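Local coordinates for protein multicopper oxidase (Uncultured bacterium, PDB 4E9X) that probably oxidises small reducing substrates with copper ions and passes the electrons to dioxygen, reducing it to water, at residues A[58-63]-A[71-76]; A[44-49]-A[90-95]; A[244-249]-A[273-278]; A[136-141]-A[179-184]. One frame throughout, in Å; residues are numbered along the deposited sequence.

Contact 1: A[58-63]-A[71-76]; sequences TIHWHG and RSDGVP. With CU (copper (II) ion), chain K; CU (copper (II) ion), chain E.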
loop_
_atom_site.group_PDB
_atom_site.type_symbol
_atom_site.label_atom_id
_atom_site.label_comp_id
_atom_site.label_asym_id
_atom_site.label_seq_id
_atom_site.Cartn_x
_atom_site.Cartn_y
_atom_site.Cartn_z
ATOM N N THR A 58 11.028 -25.358 -4.548
ATOM C CA THR A 58 11.190 -25.620 -3.120
ATOM C C THR A 58 9.851 -25.335 -2.418
ATOM O O THR A 58 8.935 -24.891 -3.112
ATOM C CB THR A 58 12.250 -24.744 -2.430
ATOM O OG1 THR A 58 11.865 -23.365 -2.606
ATOM C CG2 THR A 58 13.651 -24.945 -3.025
ATOM N N ILE A 59 9.771 -25.553 -1.124
ATOM C CA ILE A 59 8.665 -24.940 -0.375
ATOM C C ILE A 59 9.276 -24.161 0.781
ATOM O O ILE A 59 9.980 -24.740 1.609
ATOM C CB ILE A 59 7.658 -25.956 0.148
ATOM C CG1 ILE A 59 7.120 -26.899 -0.946
ATOM C CG2 ILE A 59 6.484 -25.193 0.819
ATOM C CD1 ILE A 59 5.994 -27.814 -0.394
ATOM N N HIS A 60 8.960 -22.868 0.824
ATOM C CA HIS A 60 9.200 -22.017 1.971
ATOM C C HIS A 60 7.928 -21.873 2.804
ATOM O O HIS A 60 6.801 -21.734 2.299
ATOM C CB HIS A 60 9.673 -20.635 1.496
ATOM C CG HIS A 60 9.642 -19.617 2.602
ATOM N ND1 HIS A 60 10.397 -19.710 3.756
ATOM C CD2 HIS A 60 8.939 -18.453 2.698
ATOM C CE1 HIS A 60 10.112 -18.674 4.536
ATOM N NE2 HIS A 60 9.248 -17.876 3.902
ATOM N N TRP A 61 8.080 -21.904 4.112
ATOM C CA TRP A 61 6.987 -21.898 5.099
ATOM C C TRP A 61 6.963 -20.511 5.703
ATOM O O TRP A 61 7.729 -20.185 6.606
ATOM C CB TRP A 61 7.197 -23.023 6.152
ATOM C CG TRP A 61 7.462 -24.304 5.392
ATOM C CD1 TRP A 61 8.688 -24.790 5.069
ATOM C CD2 TRP A 61 6.515 -25.253 4.852
ATOM N NE1 TRP A 61 8.564 -25.975 4.359
ATOM C CE2 TRP A 61 7.243 -26.300 4.203
ATOM C CE3 TRP A 61 5.113 -25.299 4.865
ATOM C CZ2 TRP A 61 6.614 -27.386 3.567
ATOM C CZ3 TRP A 61 4.520 -26.388 4.221
ATOM C CH2 TRP A 61 5.214 -27.420 3.585
ATOM N N HIS A 62 6.143 -19.630 5.134
ATOM C CA HIS A 62 6.167 -18.209 5.431
ATOM C C HIS A 62 5.512 -17.985 6.769
ATOM O O HIS A 62 4.320 -18.143 6.936
ATOM C CB HIS A 62 5.505 -17.463 4.266
ATOM C CG HIS A 62 5.528 -15.956 4.453
ATOM N ND1 HIS A 62 5.906 -15.117 3.408
ATOM C CD2 HIS A 62 5.190 -15.120 5.493
ATOM C CE1 HIS A 62 5.779 -13.859 3.843
ATOM N NE2 HIS A 62 5.374 -13.872 5.118
ATOM N N GLY A 63 6.327 -17.437 7.669
ATOM C CA GLY A 63 5.922 -17.149 9.029
ATOM C C GLY A 63 6.426 -18.185 10.030
ATOM O O GLY A 63 6.446 -17.884 11.240
ATOM N N ARG A 71 17.625 -25.166 7.921
ATOM C CA ARG A 71 17.832 -25.926 6.686
ATOM C C ARG A 71 16.522 -26.409 6.080
ATOM O O ARG A 71 16.558 -26.941 4.934
ATOM C CB ARG A 71 18.850 -27.065 6.872
ATOM C CG ARG A 71 20.250 -26.520 7.260
ATOM C CD ARG A 71 21.224 -27.697 7.532
ATOM N NE ARG A 71 21.769 -28.180 6.306
ATOM C CZ ARG A 71 22.737 -27.626 5.567
ATOM N NH1 ARG A 71 23.315 -26.516 5.983
ATOM N NH2 ARG A 71 23.146 -28.181 4.431
ATOM N N SER A 72 15.403 -26.208 6.762
ATOM C CA SER A 72 14.080 -26.462 6.191
ATOM C C SER A 72 13.365 -25.181 5.786
ATOM O O SER A 72 12.164 -25.286 5.510
ATOM C CB SER A 72 13.158 -27.236 7.138
ATOM O OG SER A 72 13.526 -28.587 7.186
ATOM N N ASP A 73 14.071 -24.042 5.668
ATOM C CA ASP A 73 13.381 -22.807 5.290
ATOM C C ASP A 73 12.977 -22.728 3.811
ATOM O O ASP A 73 12.120 -21.891 3.435
ATOM C CB ASP A 73 14.293 -21.632 5.667
ATOM C CG ASP A 73 13.553 -20.297 5.688
ATOM O OD1 ASP A 73 12.442 -20.223 6.238
ATOM O OD2 ASP A 73 14.184 -19.290 5.210
ATOM N N GLY A 74 13.541 -23.577 2.980
ATOM C CA GLY A 74 13.089 -23.655 1.611
ATOM C C GLY A 74 13.621 -22.617 0.662
ATOM O O GLY A 74 12.975 -22.304 -0.362
ATOM N N VAL A 75 14.822 -22.053 0.910
ATOM C CA VAL A 75 15.306 -20.992 0.004
ATOM C C VAL A 75 16.500 -21.526 -0.797
ATOM O O VAL A 75 17.544 -21.876 -0.225
ATOM C CB VAL A 75 15.732 -19.782 0.855
ATOM C CG1 VAL A 75 16.298 -18.716 -0.072
ATOM C CG2 VAL A 75 14.511 -19.256 1.610
ATOM N N PRO A 76 16.386 -21.597 -2.118
ATOM C CA PRO A 76 17.445 -22.204 -2.924
ATOM C C PRO A 76 18.666 -21.324 -2.835
ATOM O O PRO A 76 18.626 -20.095 -2.859
ATOM C CB PRO A 76 16.867 -22.251 -4.358
ATOM C CG PRO A 76 15.880 -21.121 -4.338
ATOM C CD PRO A 76 15.283 -21.058 -2.930
HETATM CU CU CU K . 9.095 -16.093 4.407
HETATM CU CU CU E . 6.403 -15.531 1.605
HETATM O O HOH W 1 10.142 -21.658 6.353
#
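The His60 side chain and that of Asp73 run alongside each other in the same direction, ring and carboxylate planes nearly perpendicular (88°). The ring is held at both nitrogens: ND1 of His60 donates to Asp73 O at 2.8 Å (N-H...O 151°), an oxygen close to the ring plane, and NE2 binds a copper ion at 1.9 Å. His62, two residues on, uses ND1 instead, 1.9 Å from a second copper. This is the His-X-His motif of a cupredoxin-like multicopper oxidase domain, here at a subunit boundary: His204 of the second subunit shares the first copper, and His104 with His254 of the second subunit share the other. Both His60 and His62 also line the pocket of a bound dioxygen, consistent with the trinuclear copper site of the family. Asp73 OD2 is bonded to ND1 of His206 of that same subunit, while a water donates to both Asp73 OD1 and Trp61 O. Trp61 lies edge-on to Ser72 O, 3.5 Å from CD1. Two residues before His60, Thr58 OG1 donates to Gly74 O at 2.7 Å and also bonds to His106 N. An alanine here would probably leave Gly74 O without its hydroxyl donor and His106 N without this partner. Gly74 CA meets Ile59 O at 3.3 Å, where any CB would collide with that oxygen.

Contact 2: A[44-49]-A[90-95]; sequences DVIVNV and TYKFKA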
loop_
_atom_site.group_PDB
_atom_site.type_symbol
_atom_site.label_atom_id
_atom_site.label_comp_id
_atom_site.label_asym_id
_atom_site.label_seq_id
_atom_site.Cartn_x
_atom_site.Cartn_y
_atom_site.Cartn_z
ATOM N N ASP A 44 4.916 -31.015 15.773
ATOM C CA ASP A 44 6.061 -31.273 14.934
ATOM C C ASP A 44 5.554 -31.671 13.559
ATOM O O ASP A 44 4.907 -32.703 13.430
ATOM C CB ASP A 44 6.857 -32.413 15.573
ATOM C CG ASP A 44 7.373 -31.948 16.933
ATOM O OD1 ASP A 44 7.984 -30.853 17.020
ATOM O OD2 ASP A 44 7.149 -32.682 17.916
ATOM N N VAL A 45 5.867 -30.857 12.557
ATOM C CA VAL A 45 5.374 -31.068 11.194
ATOM C C VAL A 45 6.477 -31.680 10.345
ATOM O O VAL A 45 7.631 -31.242 10.386
ATOM C CB VAL A 45 4.905 -29.723 10.621
ATOM C CG1 VAL A 45 4.361 -29.925 9.212
ATOM C CG2 VAL A 45 3.840 -29.149 11.514
ATOM N N ILE A 46 6.072 -32.676 9.557
ATOM C CA ILE A 46 6.940 -33.283 8.565
ATOM C C ILE A 46 6.238 -33.240 7.232
ATOM O O ILE A 46 5.095 -33.713 7.140
ATOM C CB ILE A 46 7.258 -34.742 8.982
ATOM C CG1 ILE A 46 7.903 -34.854 10.374
ATOM C CG2 ILE A 46 8.122 -35.409 7.920
ATOM C CD1 ILE A 46 7.886 -36.276 10.929
ATOM N N VAL A 47 6.847 -32.661 6.210
ATOM C CA VAL A 47 6.212 -32.619 4.891
ATOM C C VAL A 47 7.186 -33.242 3.881
ATOM O O VAL A 47 8.316 -32.730 3.668
ATOM C CB VAL A 47 5.870 -31.181 4.483
ATOM C CG1 VAL A 47 5.154 -31.241 3.121
ATOM C CG2 VAL A 47 4.930 -30.506 5.465
ATOM N N ASN A 48 6.758 -34.353 3.244
ATOM C CA ASN A 48 7.569 -35.020 2.235
ATOM C C ASN A 48 7.071 -34.540 0.870
ATOM O O ASN A 48 5.884 -34.778 0.572
ATOM C CB ASN A 48 7.443 -36.546 2.327
ATOM C CG ASN A 48 7.713 -37.076 3.736
ATOM O OD1 ASN A 48 8.800 -36.850 4.244
ATOM N ND2 ASN A 48 6.742 -37.755 4.340
ATOM N N VAL A 49 7.923 -33.878 0.125
ATOM C CA VAL A 49 7.517 -33.240 -1.116
ATOM C C VAL A 49 8.098 -34.001 -2.324
ATOM O O VAL A 49 9.328 -34.182 -2.356
ATOM C CB VAL A 49 8.023 -31.785 -1.141
ATOM C CG1 VAL A 49 7.605 -31.134 -2.446
ATOM C CG2 VAL A 49 7.554 -30.974 0.058
ATOM N N THR A 90 12.375 -33.616 2.120
ATOM C CA THR A 90 11.565 -33.579 3.353
ATOM C C THR A 90 11.900 -32.355 4.207
ATOM O O THR A 90 13.063 -32.077 4.542
ATOM C CB THR A 90 11.802 -34.858 4.172
ATOM O OG1 THR A 90 11.314 -35.997 3.426
ATOM C CG2 THR A 90 11.070 -34.780 5.511
ATOM N N TYR A 91 10.815 -31.646 4.521
ATOM C CA TYR A 91 10.846 -30.506 5.440
ATOM C C TYR A 91 10.441 -30.966 6.842
ATOM O O TYR A 91 9.447 -31.695 6.898
ATOM C CB TYR A 91 9.887 -29.389 4.983
ATOM C CG TYR A 91 10.375 -28.835 3.642
ATOM C CD1 TYR A 91 11.375 -27.877 3.633
ATOM C CD2 TYR A 91 9.876 -29.290 2.412
ATOM C CE1 TYR A 91 11.883 -27.305 2.465
ATOM C CE2 TYR A 91 10.367 -28.767 1.229
ATOM C CZ TYR A 91 11.363 -27.792 1.268
ATOM O OH TYR A 91 11.861 -27.294 0.094
ATOM N N LYS A 92 11.138 -30.511 7.880
ATOM C CA LYS A 92 10.689 -30.727 9.251
ATOM C C LYS A 92 10.824 -29.441 10.075
ATOM O O LYS A 92 11.876 -28.785 10.062
ATOM C CB LYS A 92 11.551 -31.825 9.916
ATOM C CG LYS A 92 11.542 -33.126 9.159
ATOM C CD LYS A 92 12.236 -34.209 9.996
ATOM C CE LYS A 92 12.011 -35.595 9.361
ATOM N NZ LYS A 92 12.583 -36.709 10.142
ATOM N N PHE A 93 9.728 -29.068 10.763
ATOM C CA PHE A 93 9.765 -27.881 11.613
ATOM C C PHE A 93 8.773 -28.043 12.729
ATOM O O PHE A 93 7.799 -28.792 12.567
ATOM C CB PHE A 93 9.515 -26.582 10.824
ATOM C CG PHE A 93 8.214 -26.585 10.040
ATOM C CD1 PHE A 93 7.025 -26.144 10.617
ATOM C CD2 PHE A 93 8.213 -27.036 8.738
ATOM C CE1 PHE A 93 5.864 -26.180 9.858
ATOM C CE2 PHE A 93 7.063 -27.058 7.984
ATOM C CZ PHE A 93 5.857 -26.625 8.545
ATOM N N LYS A 94 8.989 -27.343 13.833
ATOM C CA LYS A 94 7.979 -27.264 14.863
ATOM C C LYS A 94 7.152 -26.016 14.606
ATOM O O LYS A 94 7.646 -24.934 14.313
ATOM C CB LYS A 94 8.591 -27.175 16.274
ATOM C CG LYS A 94 7.627 -27.107 17.466
ATOM C CD LYS A 94 8.392 -27.068 18.762
ATOM C CE LYS A 94 8.963 -28.427 19.101
ATOM N NZ LYS A 94 7.894 -29.331 19.643
ATOM N N ALA A 95 5.813 -26.201 14.765
ATOM C CA ALA A 95 4.881 -25.119 14.565
ATOM C C ALA A 95 4.765 -24.260 15.825
ATOM O O ALA A 95 3.686 -24.227 16.429
ATOM C CB ALA A 95 3.520 -25.737 14.204
#
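A chi1 of 56° sets CG of Phe93 between its backbone N and carbonyl carbon, and the ring lies alongside Val45, whose CG1 is anti to its own N. CB of Val45 stands over one face of the Phe93 ring as a CH-pi contact, 4.0 Å from the centroid and displaced toward the rim, and Val45 CG1 comes within 3.7 Å of Phe93 CZ. The two belong to an antiparallel strand pair, 44-51 with 88-94, in a sheet of the cupredoxin-like domain. Val45 with Phe93 and Val47 with Tyr91 are its hydrogen-bonded pairs; Val45 N, for example, reaches Phe93 O at 2.8 Å. Their side chains share one face with Val49, whose CG2 meets the edge of the Tyr91 ring 3.7 Å from CD2. Trp61 packs on this face against both aromatic rings, and Tyr91 OH is bonded to Gln80. The other face is mixed. Lys94, its chain bent toward the end, brings NZ 3.0 Å from Asp44 OD1 in a salt bridge on the syn side of the carboxylate, somewhat out of its plane. Ile46 CG2 touches Thr90 CG2 further along. Asn48 ND2 turns to Asp7 and Glu5, while its OD1 receives Thr90 OG1 at 2.8 Å, in the carbonyl plane and on a lone pair.

Contact 3: A[244-249]-A[273-278]; sequences DNPGRF and IEYDGV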
loop_
_atom_site.group_PDB
_atom_site.type_symbol
_atom_site.label_atom_id
_atom_site.label_comp_id
_atom_site.label_asym_id
_atom_site.label_seq_id
_atom_site.Cartn_x
_atom_site.Cartn_y
_atom_site.Cartn_z
ATOM N N ASP A 244 -24.760 -9.622 11.360
ATOM C CA ASP A 244 -25.991 -9.262 12.064
ATOM C C ASP A 244 -26.823 -8.333 11.188
ATOM O O ASP A 244 -27.718 -7.622 11.668
ATOM C CB ASP A 244 -25.653 -8.632 13.386
ATOM C CG ASP A 244 -24.807 -7.371 13.280
ATOM O OD1 ASP A 244 -24.526 -6.843 12.177
ATOM O OD2 ASP A 244 -24.440 -6.908 14.402
ATOM N N ASN A 245 -26.605 -8.350 9.878
ATOM C CA ASN A 245 -27.276 -7.403 8.982
ATOM C C ASN A 245 -27.705 -8.089 7.709
ATOM O O ASN A 245 -27.042 -8.021 6.670
ATOM C CB ASN A 245 -26.288 -6.293 8.635
ATOM C CG ASN A 245 -26.956 -5.252 7.736
ATOM O OD1 ASN A 245 -28.208 -5.184 7.610
ATOM N ND2 ASN A 245 -26.121 -4.411 7.110
ATOM N N PRO A 246 -28.817 -8.826 7.762
ATOM C CA PRO A 246 -29.160 -9.658 6.577
ATOM C C PRO A 246 -29.377 -8.837 5.310
ATOM O O PRO A 246 -30.113 -7.846 5.275
ATOM C CB PRO A 246 -30.512 -10.307 7.017
ATOM C CG PRO A 246 -30.311 -10.442 8.518
ATOM C CD PRO A 246 -29.686 -9.112 8.922
ATOM N N GLY A 247 -28.803 -9.317 4.230
ATOM C CA GLY A 247 -28.879 -8.706 2.909
ATOM C C GLY A 247 -28.070 -9.546 1.927
ATOM O O GLY A 247 -27.611 -10.651 2.305
ATOM N N ARG A 248 -27.870 -9.039 0.738
ATOM C CA ARG A 248 -26.863 -9.559 -0.179
ATOM C C ARG A 248 -25.828 -8.431 -0.315
ATOM O O ARG A 248 -26.138 -7.391 -0.906
ATOM C CB ARG A 248 -27.403 -9.937 -1.547
ATOM C CG ARG A 248 -28.372 -11.100 -1.500
ATOM C CD ARG A 248 -28.748 -11.659 -2.872
ATOM N NE ARG A 248 -29.402 -10.683 -3.739
ATOM C CZ ARG A 248 -30.738 -10.613 -3.897
ATOM N NH1 ARG A 248 -31.579 -11.430 -3.252
ATOM N NH2 ARG A 248 -31.214 -9.697 -4.721
ATOM N N PHE A 249 -24.655 -8.662 0.263
ATOM C CA PHE A 249 -23.657 -7.610 0.383
ATOM C C PHE A 249 -22.359 -8.006 -0.305
ATOM O O PHE A 249 -21.636 -8.898 0.120
ATOM C CB PHE A 249 -23.425 -7.327 1.879
ATOM C CG PHE A 249 -24.550 -6.477 2.470
ATOM C CD1 PHE A 249 -24.758 -5.168 2.057
ATOM C CD2 PHE A 249 -25.345 -7.019 3.482
ATOM C CE1 PHE A 249 -25.732 -4.409 2.657
ATOM C CE2 PHE A 249 -26.350 -6.228 4.079
ATOM C CZ PHE A 249 -26.524 -4.905 3.655
ATOM N N ILE A 273 -21.529 -11.626 0.314
ATOM C CA ILE A 273 -22.008 -12.153 1.602
ATOM C C ILE A 273 -23.496 -12.328 1.412
ATOM O O ILE A 273 -24.240 -11.322 1.373
ATOM C CB ILE A 273 -21.677 -11.205 2.746
ATOM C CG1 ILE A 273 -20.129 -10.959 2.786
ATOM C CG2 ILE A 273 -22.214 -11.778 4.028
ATOM C CD1 ILE A 273 -19.775 -9.748 3.622
ATOM N N GLU A 274 -23.932 -13.580 1.279
ATOM C CA GLU A 274 -25.340 -13.919 1.042
ATOM C C GLU A 274 -25.914 -14.419 2.344
ATOM O O GLU A 274 -25.484 -15.469 2.856
ATOM C CB GLU A 274 -25.431 -15.061 0.041
ATOM C CG GLU A 274 -25.104 -14.675 -1.426
ATOM C CD GLU A 274 -25.274 -15.866 -2.332
ATOM O OE1 GLU A 274 -25.486 -17.015 -1.859
ATOM O OE2 GLU A 274 -25.148 -15.670 -3.550
ATOM N N TYR A 275 -26.901 -13.708 2.886
ATOM C CA TYR A 275 -27.549 -14.239 4.092
ATOM C C TYR A 275 -28.685 -15.204 3.722
ATOM O O TYR A 275 -29.499 -14.935 2.801
ATOM C CB TYR A 275 -28.139 -13.148 4.965
ATOM C CG TYR A 275 -27.171 -12.315 5.812
ATOM C CD1 TYR A 275 -26.255 -11.417 5.223
ATOM C CD2 TYR A 275 -27.233 -12.404 7.180
ATOM C CE1 TYR A 275 -25.409 -10.674 6.048
ATOM C CE2 TYR A 275 -26.445 -11.652 8.007
ATOM C CZ TYR A 275 -25.513 -10.786 7.434
ATOM O OH TYR A 275 -24.752 -10.017 8.264
ATOM N N ASP A 276 -28.711 -16.296 4.448
ATOM C CA ASP A 276 -29.669 -17.385 4.130
ATOM C C ASP A 276 -31.106 -16.897 4.086
ATOM O O ASP A 276 -31.890 -17.433 3.310
ATOM C CB ASP A 276 -29.550 -18.424 5.227
ATOM C CG ASP A 276 -28.319 -19.363 5.131
ATOM O OD1 ASP A 276 -27.695 -19.408 4.040
ATOM O OD2 ASP A 276 -28.011 -20.061 6.105
ATOM N N GLY A 277 -31.458 -15.925 4.924
ATOM C CA GLY A 277 -32.910 -15.616 5.073
ATOM C C GLY A 277 -33.404 -14.701 3.974
ATOM O O GLY A 277 -34.625 -14.387 3.962
ATOM N N VAL A 278 -32.527 -14.188 3.109
ATOM C CA VAL A 278 -32.994 -13.118 2.198
ATOM C C VAL A 278 -33.599 -13.730 0.957
ATOM O O VAL A 278 -32.943 -14.524 0.247
ATOM C CB VAL A 278 -31.804 -12.190 1.838
ATOM C CG1 VAL A 278 -32.293 -11.136 0.826
ATOM C CG2 VAL A 278 -31.228 -11.550 3.090
HETATM O O HOH W 2 -30.963 -13.607 -1.534
#
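The hydroxyl of Tyr275 has two hydrogen-bond partners: Asn245 N, which donates to OH at 3.0 Å with a fairly straight N-H (163°), and His208 NE2. Behind the hydroxyl, one ring face is covered by Pro246 CA and the Asn245 carbonyl. Pro246 CA sits over the centre of the Tyr275 ring, 3.4 Å from the centroid and 13° off the normal, a CH-pi contact, while Pro246 CG is 3.9 Å from Tyr275 CD2. A phenylalanine in place of Tyr275 would probably leave Asn245 N and His208 NE2 without the hydroxyl they share. The start of strand 248-253 pairs here with the end of the antiparallel strand 270-275, in a sheet of the second cupredoxin-like domain: Ile273 N reaches Phe249 O at 2.7 Å, and Tyr275 N reaches Gly247 O at 3.2 Å. A type I turn from Tyr275 to Val278 then folds Val278 back, putting its CG2 3.5 Å from Gly247 N. A water joins Arg248 NH1 to Val278 O, and Trp70 of the third subunit packs on Arg248, Phe249 and Val278. Arg248 and Glu274 pair across the strands without their charged atoms touching, the former bridged to Asp281, the latter to Arg182 and hydrogen-bonded to Tyr284, which implies that this strand pair is joined by backbone bonds and apolar packing rather than by a salt bridge of its own.

Contact 4: A[136-141]-A[179-184]; sequences VTKDVI and QPLRVK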
loop_
_atom_site.group_PDB
_atom_site.type_symbol
_atom_site.label_atom_id
_atom_site.label_comp_id
_atom_site.label_asym_id
_atom_site.label_seq_id
_atom_site.Cartn_x
_atom_site.Cartn_y
_atom_site.Cartn_z
ATOM N N VAL A 136 -16.295 -17.524 17.066
ATOM C CA VAL A 136 -16.341 -17.696 15.621
ATOM C C VAL A 136 -17.157 -18.935 15.226
ATOM O O VAL A 136 -16.980 -20.020 15.803
ATOM C CB VAL A 136 -14.908 -17.806 15.087
ATOM C CG1 VAL A 136 -14.896 -18.209 13.618
ATOM C CG2 VAL A 136 -14.198 -16.470 15.294
ATOM N N THR A 137 -18.023 -18.766 14.234
ATOM C CA THR A 137 -18.856 -19.852 13.726
ATOM C C THR A 137 -18.473 -20.216 12.298
ATOM O O THR A 137 -18.880 -21.267 11.801
ATOM C CB THR A 137 -20.350 -19.518 13.774
ATOM O OG1 THR A 137 -20.536 -18.390 12.929
ATOM C CG2 THR A 137 -20.777 -19.164 15.210
ATOM N N LYS A 138 -17.644 -19.404 11.656
ATOM C CA LYS A 138 -17.240 -19.707 10.280
ATOM C C LYS A 138 -15.871 -19.076 10.040
ATOM O O LYS A 138 -15.706 -17.904 10.390
ATOM C CB LYS A 138 -18.243 -19.111 9.306
ATOM C CG LYS A 138 -18.018 -19.590 7.857
ATOM C CD LYS A 138 -18.906 -18.792 6.912
ATOM C CE LYS A 138 -20.407 -18.909 7.236
ATOM N NZ LYS A 138 -20.780 -20.354 7.252
ATOM N N ASP A 139 -14.952 -19.846 9.497
ATOM C CA ASP A 139 -13.569 -19.427 9.226
ATOM C C ASP A 139 -13.381 -19.460 7.742
ATOM O O ASP A 139 -13.819 -20.433 7.106
ATOM C CB ASP A 139 -12.648 -20.370 10.030
ATOM C CG ASP A 139 -11.226 -19.911 10.194
ATOM O OD1 ASP A 139 -10.800 -18.886 9.642
ATOM O OD2 ASP A 139 -10.506 -20.638 10.931
ATOM N N VAL A 140 -12.808 -18.409 7.176
ATOM C CA VAL A 140 -12.785 -18.137 5.745
ATOM C C VAL A 140 -11.380 -17.737 5.320
ATOM O O VAL A 140 -10.816 -16.810 5.871
ATOM C CB VAL A 140 -13.754 -16.956 5.471
ATOM C CG1 VAL A 140 -13.749 -16.458 4.027
ATOM C CG2 VAL A 140 -15.192 -17.357 5.896
ATOM N N ILE A 141 -10.869 -18.421 4.305
ATOM C CA ILE A 141 -9.549 -18.095 3.722
ATOM C C ILE A 141 -9.748 -17.428 2.401
ATOM O O ILE A 141 -10.432 -17.983 1.526
ATOM C CB ILE A 141 -8.719 -19.388 3.601
ATOM C CG1 ILE A 141 -8.161 -19.782 5.000
ATOM C CG2 ILE A 141 -7.584 -19.274 2.568
ATOM C CD1 ILE A 141 -7.567 -21.172 5.083
ATOM N N GLN A 179 -17.228 -17.830 -5.677
ATOM C CA GLN A 179 -18.426 -18.378 -5.005
ATOM C C GLN A 179 -18.837 -17.409 -3.898
ATOM O O GLN A 179 -17.976 -16.714 -3.322
ATOM C CB GLN A 179 -18.083 -19.731 -4.356
ATOM C CG GLN A 179 -17.795 -20.793 -5.412
ATOM C CD GLN A 179 -19.062 -21.444 -5.912
ATOM O OE1 GLN A 179 -20.107 -21.301 -5.288
ATOM N NE2 GLN A 179 -18.936 -22.125 -7.039
ATOM N N PRO A 180 -20.098 -17.412 -3.558
ATOM C CA PRO A 180 -20.572 -16.580 -2.456
ATOM C C PRO A 180 -20.097 -17.090 -1.119
ATOM O O PRO A 180 -19.784 -18.271 -0.915
ATOM C CB PRO A 180 -22.128 -16.731 -2.543
ATOM C CG PRO A 180 -22.345 -18.066 -3.241
ATOM C CD PRO A 180 -21.183 -18.180 -4.214
ATOM N N LEU A 181 -20.074 -16.160 -0.167
ATOM C CA LEU A 181 -19.781 -16.425 1.254
ATOM C C LEU A 181 -21.149 -16.452 1.930
ATOM O O LEU A 181 -21.775 -15.395 2.170
ATOM C CB LEU A 181 -18.833 -15.347 1.778
ATOM C CG LEU A 181 -18.042 -15.574 3.055
ATOM C CD1 LEU A 181 -16.999 -14.478 3.276
ATOM C CD2 LEU A 181 -18.963 -15.667 4.260
ATOM N N ARG A 182 -21.671 -17.666 2.196
ATOM C CA ARG A 182 -23.030 -17.823 2.709
ATOM C C ARG A 182 -23.025 -17.847 4.223
ATOM O O ARG A 182 -22.278 -18.626 4.843
ATOM C CB ARG A 182 -23.712 -19.095 2.139
ATOM C CG ARG A 182 -23.937 -18.908 0.635
ATOM C CD ARG A 182 -24.844 -20.009 0.089
ATOM N NE ARG A 182 -25.143 -19.793 -1.300
ATOM C CZ ARG A 182 -25.699 -20.687 -2.092
ATOM N NH1 ARG A 182 -25.993 -21.890 -1.660
ATOM N NH2 ARG A 182 -25.939 -20.391 -3.380
ATOM N N VAL A 183 -23.840 -16.982 4.802
ATOM C CA VAL A 183 -23.942 -16.839 6.268
ATOM C C VAL A 183 -25.392 -16.859 6.652
ATOM O O VAL A 183 -26.285 -16.764 5.817
ATOM C CB VAL A 183 -23.294 -15.530 6.767
ATOM C CG1 VAL A 183 -21.802 -15.527 6.327
ATOM C CG2 VAL A 183 -24.047 -14.308 6.249
ATOM N N LYS A 184 -25.642 -16.939 7.957
ATOM C CA LYS A 184 -26.977 -16.662 8.488
ATOM C C LYS A 184 -26.812 -15.677 9.644
ATOM O O LYS A 184 -25.752 -15.536 10.250
ATOM C CB LYS A 184 -27.739 -17.913 8.921
ATOM C CG LYS A 184 -27.132 -18.547 10.160
ATOM C CD LYS A 184 -28.007 -19.752 10.537
ATOM C CE LYS A 184 -27.620 -20.302 11.886
ATOM N NZ LYS A 184 -28.606 -21.372 12.307
HETATM O O HOH W 3 -19.938 -20.771 4.590
#
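Apolar contact comes first: Val140 and Leu181 reach toward each other tip to tip, Val140 CG1 meeting Leu181 CD1 at 3.9 Å. Leu181 is deposited in two conformers and this distance belongs to one of them, so its contacts are conditional on that copy. The aliphatic part of Lys138 extends the same layer, sliding past Leu181 in the opposite direction with Lys138 CD 4.1 Å from Leu181 CD2 in that conformer, and crossing Val183 at about a right angle with Lys138 CE 3.8 Å from Val183 CG1. The polar contact is indirect. A bend at chi3 (-59°) brings Lys138 CE to 3.1 Å from Arg182 O; NZ is also near that oxygen but badly angled for a hydrogen bond. A water completes the link instead, accepting from Lys138 NZ at 2.8 Å and donating to Arg182 O. Arg182 NE is in a salt bridge with Glu274, and the guanidinium makes a cation-pi contact with Tyr291. No hydrogen bond joins the two segments directly. Their strand axes run antiparallel, 9.9 Å apart, too far for backbone pairing. Strand 138-147 belongs to one sheet and strand 181-183 to another, so the side chains meet between two layers, as in the beta-sandwich of a cupredoxin-like domain.

The four contacts form two pairs on the two cupredoxin-like halves of the chain. Contacts 1 and 2 have centres 11 Å apart and are joined by probable hydrogen bonds from Ile59 N to Tyr91 OH and between Ser72 OG and Lys92 N. Contacts 3 and 4 are likewise 11 Å apart, sharing a sheet in which Asp276 N is probably hydrogen-bonded to Val183 O. Within one chain contacts 1 and 3 are far apart, about 41 Å between centres, but the assembly brings such regions together: Asp73 of contact 1 packs on Phe249 of the second subunit. Contact 1 supplies copper ligands directly; the side chains of Val49 in contact 2 and Phe249 in contact 3 lie about 10 and 8 Å from copper.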